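NAD(P)H dehydrogenase (quinone) (Deinococcus radiodurans, PDB 1YDG) catalyses the reduction of quinones to quinols by NADH or NADPH, working as a homotetrameric flavoprotein that binds one FMN per monomer. Local coordinates at residues P6-Y14 and G35-E45. Numbering follows the deposited sequence.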
ATOM      1  N   PRO B   6     -10.505 -33.741   4.674  1.00 28.34           N
ATOM      2  CA  PRO B   6      -9.562 -32.758   5.182  1.00 25.58           C
ATOM      3  C   PRO B   6      -9.496 -31.527   4.268  1.00 23.97           C
ATOM      4  O   PRO B   6      -9.606 -31.650   3.047  1.00 22.18           O
ATOM      5  CB  PRO B   6      -8.233 -33.514   5.180  1.00 26.42           C
ATOM      6  CG  PRO B   6      -8.622 -34.976   5.219  1.00 27.56           C
ATOM      7  CD  PRO B   6      -9.875 -35.044   4.413  1.00 28.24           C
ATOM      8  N   VAL B   7      -9.336 -30.355   4.879  1.00 21.80           N
ATOM      9  CA  VAL B   7      -9.057 -29.120   4.142  1.00 20.65           C
ATOM     10  C   VAL B   7      -7.830 -29.306   3.253  1.00 18.84           C
ATOM     11  O   VAL B   7      -6.817 -29.860   3.682  1.00 18.37           O
ATOM     12  CB  VAL B   7      -8.807 -27.931   5.115  1.00 20.33           C
ATOM     13  CG1 VAL B   7      -8.256 -26.699   4.379  1.00 21.70           C
ATOM     14  CG2 VAL B   7     -10.083 -27.566   5.830  1.00 21.07           C
ATOM     15  N   LYS B   8      -7.921 -28.840   2.016  1.00 17.92           N
ATOM     16  CA  LYS B   8      -6.797 -28.941   1.080  1.00 16.92           C
ATOM     17  C   LYS B   8      -6.002 -27.644   1.135  1.00 15.63           C
ATOM     18  O   LYS B   8      -6.522 -26.585   0.767  1.00 14.26           O
ATOM     19  CB  LYS B   8      -7.305 -29.189  -0.333  1.00 16.78           C
ATOM     20  CG  LYS B   8      -7.985 -30.542  -0.509  1.00 17.23           C
ATOM     21  CD  LYS B   8      -8.903 -30.550  -1.722  1.00 17.89           C
ATOM     22  CE  LYS B   8      -9.553 -31.941  -1.947  1.00 20.08           C
ATOM     23  NZ  LYS B   8     -10.023 -32.586  -0.684  1.00 21.69           N
ATOM     24  N   LEU B   9      -4.750 -27.750   1.587  1.00 14.44           N
ATOM     25  CA  LEU B   9      -3.904 -26.608   1.860  1.00 14.48           C
ATOM     26  C   LEU B   9      -2.687 -26.674   0.982  1.00 13.71           C
ATOM     27  O   LEU B   9      -1.943 -27.640   1.053  1.00 13.43           O
ATOM     28  CB  LEU B   9      -3.471 -26.611   3.338  1.00 13.86           C
ATOM     29  CG  LEU B   9      -2.434 -25.591   3.790  1.00 14.13           C
ATOM     30  CD1 LEU B   9      -2.957 -24.142   3.746  1.00 15.20           C
ATOM     31  CD2 LEU B   9      -1.873 -25.920   5.201  1.00 14.85           C
ATOM     32  N   ALA B  10      -2.490 -25.642   0.166  1.00 13.50           N
ATOM     33  CA  ALA B  10      -1.288 -25.481  -0.651  1.00 13.56           C
ATOM     34  C   ALA B  10      -0.421 -24.378  -0.076  1.00 13.77           C
ATOM     35  O   ALA B  10      -0.877 -23.232   0.051  1.00 13.22           O
ATOM     36  CB  ALA B  10      -1.656 -25.133  -2.078  1.00 13.52           C
ATOM     37  N   ILE B  11       0.826 -24.722   0.245  1.00 13.83           N
ATOM     38  CA  ILE B  11       1.853 -23.752   0.645  1.00 13.51           C
ATOM     39  C   ILE B  11       2.746 -23.553  -0.560  1.00 13.34           C
ATOM     40  O   ILE B  11       3.482 -24.474  -0.936  1.00 13.98           O
ATOM     41  CB  ILE B  11       2.722 -24.260   1.819  1.00 13.84           C
ATOM     42  CG1 ILE B  11       1.874 -24.835   2.968  1.00 14.89           C
ATOM     43  CG2 ILE B  11       3.655 -23.166   2.327  1.00 14.10           C
ATOM     44  CD1 ILE B  11       0.887 -23.891   3.549  1.00 16.79           C
ATOM     45  N   VAL B  12       2.656 -22.378  -1.184  1.00 12.38           N
ATOM     46  CA  VAL B  12       3.444 -22.030  -2.369  1.00 12.23           C
ATOM     47  C   VAL B  12       4.461 -20.973  -1.936  1.00 12.04           C
ATOM     48  O   VAL B  12       4.090 -19.895  -1.428  1.00 11.18           O
ATOM     49  CB  VAL B  12       2.575 -21.472  -3.523  1.00 12.10           C
ATOM     50  CG1 VAL B  12       3.437 -21.112  -4.726  1.00 11.90           C
ATOM     51  CG2 VAL B  12       1.511 -22.460  -3.920  1.00 13.97           C
ATOM     52  N   PHE B  13       5.738 -21.314  -2.063  1.00 11.29           N
ATOM     53  CA  PHE B  13       6.807 -20.476  -1.539  1.00 11.64           C
ATOM     54  C   PHE B  13       7.928 -20.357  -2.552  1.00 11.96           C
ATOM     55  O   PHE B  13       8.233 -21.312  -3.293  1.00 12.48           O
ATOM     56  CB  PHE B  13       7.342 -21.029  -0.210  1.00 11.50           C
ATOM     57  CG  PHE B  13       8.234 -22.228  -0.375  1.00 11.94           C
ATOM     58  CD1 PHE B  13       9.617 -22.078  -0.408  1.00 10.18           C
ATOM     59  CD2 PHE B  13       7.687 -23.484  -0.555  1.00 10.94           C
ATOM     60  CE1 PHE B  13      10.436 -23.159  -0.593  1.00 12.45           C
ATOM     61  CE2 PHE B  13       8.507 -24.589  -0.747  1.00 11.92           C
ATOM     62  CZ  PHE B  13       9.876 -24.430  -0.770  1.00 11.50           C
ATOM     63  N   TYR B  14       8.497 -19.160  -2.632  1.00 12.89           N
ATOM     64  CA  TYR B  14       9.777 -18.963  -3.279  1.00 13.15           C
ATOM     65  C   TYR B  14      10.850 -18.816  -2.204  1.00 13.95           C
ATOM     66  O   TYR B  14      10.618 -18.183  -1.167  1.00 14.07           O
ATOM     67  CB  TYR B  14       9.804 -17.736  -4.204  1.00 13.35           C
ATOM     68  CG  TYR B  14      11.179 -17.612  -4.790  1.00 11.75           C
ATOM     69  CD1 TYR B  14      11.628 -18.528  -5.725  1.00 12.20           C
ATOM     70  CD2 TYR B  14      12.088 -16.681  -4.290  1.00 13.92           C
ATOM     71  CE1 TYR B  14      12.937 -18.473  -6.218  1.00 11.91           C
ATOM     72  CE2 TYR B  14      13.405 -16.627  -4.753  1.00 12.51           C
ATOM     73  CZ  TYR B  14      13.816 -17.529  -5.724  1.00 12.40           C
ATOM     74  OH  TYR B  14      15.093 -17.492  -6.185  1.00 13.62           O
ATOM     75  N   GLY B  35      -4.746 -31.206  10.788  1.00 21.33           N
ATOM     76  CA  GLY B  35      -5.618 -32.183  10.126  1.00 20.78           C
ATOM     77  C   GLY B  35      -5.879 -31.908   8.654  1.00 20.86           C
ATOM     78  O   GLY B  35      -6.739 -32.559   8.037  1.00 21.79           O
ATOM     79  N   ALA B  36      -5.162 -30.945   8.083  1.00 19.87           N
ATOM     80  CA  ALA B  36      -5.299 -30.643   6.667  1.00 19.67           C
ATOM     81  C   ALA B  36      -4.519 -31.633   5.809  1.00 19.00           C
ATOM     82  O   ALA B  36      -3.586 -32.282   6.275  1.00 18.98           O
ATOM     83  CB  ALA B  36      -4.817 -29.214   6.377  1.00 19.44           C
ATOM     84  N   GLU B  37      -4.927 -31.740   4.551  1.00 18.99           N
ATOM     85  CA  GLU B  37      -4.127 -32.378   3.522  1.00 18.35           C
ATOM     86  C   GLU B  37      -3.229 -31.311   2.921  1.00 17.34           C
ATOM     87  O   GLU B  37      -3.731 -30.334   2.377  1.00 16.09           O
ATOM     88  CB  GLU B  37      -5.027 -32.967   2.430  1.00 19.05           C
ATOM     89  CG  GLU B  37      -4.241 -33.638   1.319  1.00 19.36           C
ATOM     90  CD  GLU B  37      -5.096 -34.448   0.375  1.00 20.68           C
ATOM     91  OE1 GLU B  37      -6.279 -34.101   0.165  1.00 22.60           O
ATOM     92  OE2 GLU B  37      -4.559 -35.438  -0.176  1.00 23.88           O
ATOM     93  N   VAL B  38      -1.911 -31.494   3.010  1.00 16.18           N
ATOM     94  CA  VAL B  38      -0.981 -30.423   2.655  1.00 16.33           C
ATOM     95  C   VAL B  38      -0.140 -30.720   1.411  1.00 15.70           C
ATOM     96  O   VAL B  38       0.389 -31.822   1.257  1.00 15.32           O
ATOM     97  CB  VAL B  38      -0.031 -30.112   3.832  1.00 16.30           C
ATOM     98  CG1 VAL B  38       0.754 -28.844   3.563  1.00 16.34           C
ATOM     99  CG2 VAL B  38      -0.824 -29.978   5.156  1.00 16.47           C
ATOM    100  N   ARG B  39      -0.027 -29.727   0.535  1.00 15.05           N
ATOM    101  CA  ARG B  39       1.029 -29.698  -0.488  1.00 14.96           C
ATOM    102  C   ARG B  39       2.007 -28.578  -0.177  1.00 14.47           C
ATOM    103  O   ARG B  39       1.615 -27.427  -0.092  1.00 15.15           O
ATOM    104  CB  ARG B  39       0.466 -29.479  -1.893  1.00 14.15           C
ATOM    105  CG  ARG B  39      -0.419 -30.599  -2.340  1.00 15.94           C
ATOM    106  CD  ARG B  39      -0.873 -30.405  -3.776  1.00 15.31           C
ATOM    107  NE  ARG B  39      -1.713 -31.517  -4.180  1.00 16.28           N
ATOM    108  CZ  ARG B  39      -2.473 -31.549  -5.269  1.00 15.67           C
ATOM    109  NH1 ARG B  39      -2.484 -30.535  -6.125  1.00 16.21           N
ATOM    110  NH2 ARG B  39      -3.207 -32.626  -5.505  1.00 16.52           N
ATOM    111  N   LEU B  40       3.278 -28.933  -0.031  1.00 14.04           N
ATOM    112  CA  LEU B  40       4.377 -27.991  -0.004  1.00 14.06           C
ATOM    113  C   LEU B  40       4.974 -27.913  -1.399  1.00 13.62           C
ATOM    114  O   LEU B  40       5.445 -28.918  -1.932  1.00 14.63           O
ATOM    115  CB  LEU B  40       5.430 -28.478   0.985  1.00 14.47           C
ATOM    116  CG  LEU B  40       6.743 -27.712   1.125  1.00 13.79           C
ATOM    117  CD1 LEU B  40       6.447 -26.317   1.566  1.00 15.32           C
ATOM    118  CD2 LEU B  40       7.638 -28.423   2.137  1.00 15.24           C
ATOM    119  N   LEU B  41       4.960 -26.716  -1.975  1.00 13.11           N
ATOM    120  CA  LEU B  41       5.238 -26.491  -3.395  1.00 12.80           C
ATOM    121  C   LEU B  41       6.183 -25.320  -3.575  1.00 12.87           C
ATOM    122  O   LEU B  41       5.932 -24.207  -3.096  1.00 12.23           O
ATOM    123  CB  LEU B  41       3.932 -26.187  -4.131  1.00 12.96           C
ATOM    124  CG  LEU B  41       2.849 -27.260  -4.005  1.00 12.77           C
ATOM    125  CD1 LEU B  41       1.497 -26.642  -4.273  1.00 13.45           C
ATOM    126  CD2 LEU B  41       3.126 -28.417  -4.938  1.00 12.30           C
ATOM    127  N   LYS B  42       7.266 -25.545  -4.296  1.00 13.30           N
ATOM    128  CA  LYS B  42       8.226 -24.469  -4.537  1.00 12.93           C
ATOM    129  C   LYS B  42       7.900 -23.729  -5.826  1.00 13.45           C
ATOM    130  O   LYS B  42       7.395 -24.305  -6.815  1.00 13.49           O
ATOM    131  CB  LYS B  42       9.664 -25.017  -4.557  1.00 13.43           C
ATOM    132  CG  LYS B  42       9.992 -25.842  -5.774  1.00 13.25           C
ATOM    133  CD  LYS B  42      11.367 -26.491  -5.727  1.00 13.42           C
ATOM    134  CE  LYS B  42      11.607 -27.317  -7.008  1.00 12.58           C
ATOM    135  NZ  LYS B  42      12.548 -28.463  -6.802  1.00 10.27           N
ATOM    136  N   VAL B  43       8.215 -22.442  -5.827  1.00 13.29           N
ATOM    137  CA  VAL B  43       8.079 -21.625  -7.012  1.00 13.53           C
ATOM    138  C   VAL B  43       9.297 -21.851  -7.919  1.00 13.48           C
ATOM    139  O   VAL B  43      10.443 -21.749  -7.489  1.00 13.22           O
ATOM    140  CB  VAL B  43       7.929 -20.109  -6.648  1.00 12.33           C
ATOM    141  CG1 VAL B  43       8.039 -19.228  -7.879  1.00 11.55           C
ATOM    142  CG2 VAL B  43       6.607 -19.836  -5.926  1.00 12.74           C
ATOM    143  N   ARG B  44       9.022 -22.099  -9.188  1.00 15.22           N
ATOM    144  CA  ARG B  44      10.056 -22.270 -10.204  1.00 16.15           C
ATOM    145  C   ARG B  44      11.091 -21.154 -10.167  1.00 16.12           C
ATOM    146  O   ARG B  44      10.760 -19.954 -10.120  1.00 14.79           O
ATOM    147  CB  ARG B  44       9.453 -22.334 -11.611  1.00 16.49           C
ATOM    148  CG  ARG B  44      10.473 -22.679 -12.672  1.00 17.37           C
ATOM    149  CD  ARG B  44       9.939 -22.595 -14.079  1.00 20.88           C
ATOM    150  NE  ARG B  44       9.073 -23.733 -14.360  1.00 26.25           N
ATOM    151  CZ  ARG B  44       8.738 -24.152 -15.582  1.00 28.95           C
ATOM    152  NH1 ARG B  44       9.173 -23.512 -16.672  1.00 31.52           N
ATOM    153  NH2 ARG B  44       7.937 -25.215 -15.718  1.00 28.92           N
ATOM    154  N   GLU B  45      12.346 -21.582 -10.205  1.00 16.31           N
ATOM    155  CA  GLU B  45      13.482 -20.696 -10.213  1.00 16.99           C
ATOM    156  C   GLU B  45      13.730 -20.228 -11.631  1.00 17.86           C
ATOM    157  O   GLU B  45      13.873 -21.033 -12.554  1.00 18.65           O
ATOM    158  CB  GLU B  45      14.712 -21.431  -9.653  1.00 16.54           C
ATOM    159  CG  GLU B  45      15.962 -20.623  -9.642  1.00 15.87           C
ATOM    160  CD  GLU B  45      15.791 -19.357  -8.834  1.00 13.75           C
ATOM    161  OE1 GLU B  45      15.562 -18.300  -9.450  1.00 14.35           O
ATOM    162  OE2 GLU B  45      15.816 -19.451  -7.601  1.00 11.48           O
TER
HETATM  163  O   HOH W   1      -8.705 -33.561   1.268  1.00 30.05           O
HETATM  164  O   HOH W   2      -9.071 -30.395   7.993  1.00 34.05           O
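Glu45 OE2 is held by two groups, Tyr14 OH at 2.5 Å and the indole NE1 of Trp58. It takes the hydroxyl on its syn lone pair, the carboxylate standing 82° from the phenol ring and meeting it at the edge. Tyr14 reaches there because its CG lies anti to the backbone N (chi1 179°), the ring running past Val43. A phenylalanine in its place would probably leave OE2 without its hydroxyl mate and Ser16 OG, of an FMN-binding residue, without its hydrogen bond to the phenol oxygen. Away from this bond, the two strands illustrate parallel pairing: amide and carbonyl groups interlock from Glu37 N on Val7 O to Val43 N on Phe13 O, with Ile11 N to Arg39 O at 2.8 Å nearly straight (172°). Over one face of the Phe13 ring lies Lys42 CA, a CH-pi contact 4.2 Å from the centroid, while Leu40 CD1 comes obliquely to within 3.5 Å of Phe13 CE2. At the far end one water joins Lys8 NZ, Glu37 OE1 and Pro6 O, bridging charges that do not touch directly. These are the two strands of a right-handed beta-alpha-beta unit of the flavodoxin-like fold, joined through helix 19-33, which packs on Ile11, Phe13 and Leu40; helices 73-78 and 95-102 cover the face of Val12, and strand 81-89 pairs with the other edge of strand 8-13.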